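IscA (Thermosynechococcus elongatus, PDB 1X0G) binds a [2Fe-2S] cluster and is thought to act as a homodimeric scaffold on which iron-sulfur clusters are assembled in a cyanobacterium. Local coordinates at the interface of chains A and B. Numbering follows the deposited sequence. Chains: chain A/B, IscA.

The interface of chains A and B. Residues chain A 57, 59-60, 64, 77, 79; chain B 2-4, 30.
B:Leu4 and A:Val79 lie side by side with their side chains pointing the same way, B:Leu4 CD2 resting 3.6 Å from A:Val79 CB. From the other flank A:Ile64 meets B:Leu4 tip to tip, its end methyl CD1 3.6 Å from B:Leu4 CG. CG1 of A:Ile64 stands anti to its own carbonyl carbon (chi1 -60°) and the chain runs on extended, which carries CD1 to the leucine. This wedging of B:Leu4 between two chain A strands is the tight part of the contact. Packing is wider around B:Val2, which runs alongside A:Leu77 with B:Val2 CG1 4.0 Å from A:Leu77 CD2, and around B:Ile30, whose CD1 reaches the same A:Leu77 CD2 tip to tip and also touches A:Ile64 CG2. On the opposite face of the short strand, B:Glu3 directs its extended side chain away from this apolar cluster and buries little surface; its contribution is made by the backbone. B:Glu3 N donates to A:Leu77 O (2.8 Å), and B:Glu3 O accepts A:Val79 N at 2.7 Å. At the other edge, B:Leu4 N gives a nearly straight bond (169° at H) to the hydroxyl OG of A:Ser59, 3.2 Å away; OG stands anti to its own backbone N (chi1 -169°), which turns it toward the B:Leu4 amide. An alanine in place of A:Ser59 would probably leave B:Leu4 N without this mate and weaken the hold on that edge of the B strand. A:Gln60 and A:Thr57 add slight, peripheral contacts through A:Gln60 CG and A:Thr57 CG2. The N-terminal strand 3-4 of chain B thus pairs in parallel with strand 78-84 of chain A, while A:Ser59 and A:Ile64, from strands 55-59 and 62-66, line its other side; the reciprocal contact, repeated by the two-fold, is consistent with the domain swapping reported for the tetrameric protein.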
loop_
_atom_site.group_PDB
_atom_site.type_symbol
_atom_site.label_atom_id
_atom_site.label_comp_id
_atom_site.label_asym_id
_atom_site.label_seq_id
_atom_site.Cartn_x
_atom_site.Cartn_y
_atom_site.Cartn_z
ATOM N N THR A 57 -12.291 -7.983 20.323
ATOM C CA THR A 57 -11.960 -6.845 21.109
ATOM C C THR A 57 -13.206 -6.078 21.368
ATOM O O THR A 57 -14.285 -6.526 21.044
ATOM C CB THR A 57 -10.871 -5.951 20.504
ATOM O OG1 THR A 57 -10.258 -5.180 21.554
ATOM C CG2 THR A 57 -11.386 -5.007 19.423
ATOM N N SER A 59 -14.542 -1.944 21.485
ATOM C CA SER A 59 -14.325 -0.544 21.200
ATOM C C SER A 59 -15.700 0.079 21.173
ATOM O O SER A 59 -16.632 -0.455 20.589
ATOM C CB SER A 59 -13.627 -0.361 19.833
ATOM O OG SER A 59 -13.168 0.974 19.592
ATOM N N GLN A 60 -15.791 1.217 21.822
ATOM C CA GLN A 60 -17.010 1.976 21.949
ATOM C C GLN A 60 -18.194 1.126 22.416
ATOM O O GLN A 60 -19.352 1.402 22.084
ATOM C CB GLN A 60 -17.275 2.769 20.674
ATOM C CG GLN A 60 -16.164 3.748 20.282
ATOM C CD GLN A 60 -15.518 4.473 21.491
ATOM O OE1 GLN A 60 -15.902 5.595 21.847
ATOM N NE2 GLN A 60 -14.517 3.832 22.111
ATOM N N ILE A 64 -15.996 -6.304 18.561
ATOM C CA ILE A 64 -15.422 -6.438 17.210
ATOM C C ILE A 64 -14.771 -7.795 17.113
ATOM O O ILE A 64 -13.967 -8.177 17.971
ATOM C CB ILE A 64 -14.415 -5.360 16.932
ATOM C CG1 ILE A 64 -15.087 -3.996 17.030
ATOM C CG2 ILE A 64 -13.808 -5.520 15.552
ATOM C CD1 ILE A 64 -14.075 -2.843 16.953
ATOM N N LEU A 77 -5.475 -1.590 12.908
ATOM C CA LEU A 77 -6.586 -0.912 12.203
ATOM C C LEU A 77 -7.405 0.029 13.093
ATOM O O LEU A 77 -7.819 -0.332 14.199
ATOM C CB LEU A 77 -7.486 -1.931 11.532
ATOM C CG LEU A 77 -8.745 -1.415 10.882
ATOM C CD1 LEU A 77 -8.287 -0.678 9.656
ATOM C CD2 LEU A 77 -9.714 -2.528 10.544
ATOM N N VAL A 79 -10.681 2.520 12.290
ATOM C CA VAL A 79 -11.743 2.815 11.347
ATOM C C VAL A 79 -12.369 4.185 11.734
ATOM O O VAL A 79 -12.756 4.423 12.891
ATOM C CB VAL A 79 -12.828 1.754 11.409
ATOM C CG1 VAL A 79 -13.865 2.051 10.355
ATOM C CG2 VAL A 79 -12.289 0.394 11.153
ATOM N N VAL B 2 -8.514 -3.396 17.078
ATOM C CA VAL B 2 -9.218 -2.652 16.099
ATOM C C VAL B 2 -9.805 -1.460 16.826
ATOM O O VAL B 2 -10.287 -1.550 17.946
ATOM C CB VAL B 2 -10.295 -3.467 15.496
ATOM C CG1 VAL B 2 -10.912 -2.718 14.310
ATOM C CG2 VAL B 2 -9.744 -4.750 15.000
ATOM N N GLU B 3 -9.747 -0.303 16.224
ATOM C CA GLU B 3 -10.253 0.806 16.969
ATOM C C GLU B 3 -11.217 1.525 16.058
ATOM O O GLU B 3 -10.936 1.673 14.890
ATOM C CB GLU B 3 -9.078 1.651 17.367
ATOM C CG GLU B 3 -9.357 2.908 18.106
ATOM C CD GLU B 3 -8.034 3.392 18.724
ATOM O OE1 GLU B 3 -7.932 3.555 20.008
ATOM O OE2 GLU B 3 -7.080 3.533 17.895
ATOM N N LEU B 4 -12.359 1.933 16.599
ATOM C CA LEU B 4 -13.371 2.654 15.832
ATOM C C LEU B 4 -13.594 3.973 16.476
ATOM O O LEU B 4 -14.047 3.991 17.594
ATOM C CB LEU B 4 -14.680 1.932 15.950
ATOM C CG LEU B 4 -14.651 0.440 15.639
ATOM C CD1 LEU B 4 -16.098 -0.029 15.679
ATOM C CD2 LEU B 4 -14.134 0.111 14.279
ATOM N N ILE B 30 -14.830 -8.441 10.985
ATOM C CA ILE B 30 -13.962 -7.932 9.933
ATOM C C ILE B 30 -13.162 -9.070 9.326
ATOM O O ILE B 30 -12.763 -9.983 10.052
ATOM C CB ILE B 30 -13.000 -6.875 10.404
ATOM C CG1 ILE B 30 -13.697 -5.943 11.399
ATOM C CG2 ILE B 30 -12.454 -6.127 9.241
ATOM C CD1 ILE B 30 -12.993 -4.636 11.667
#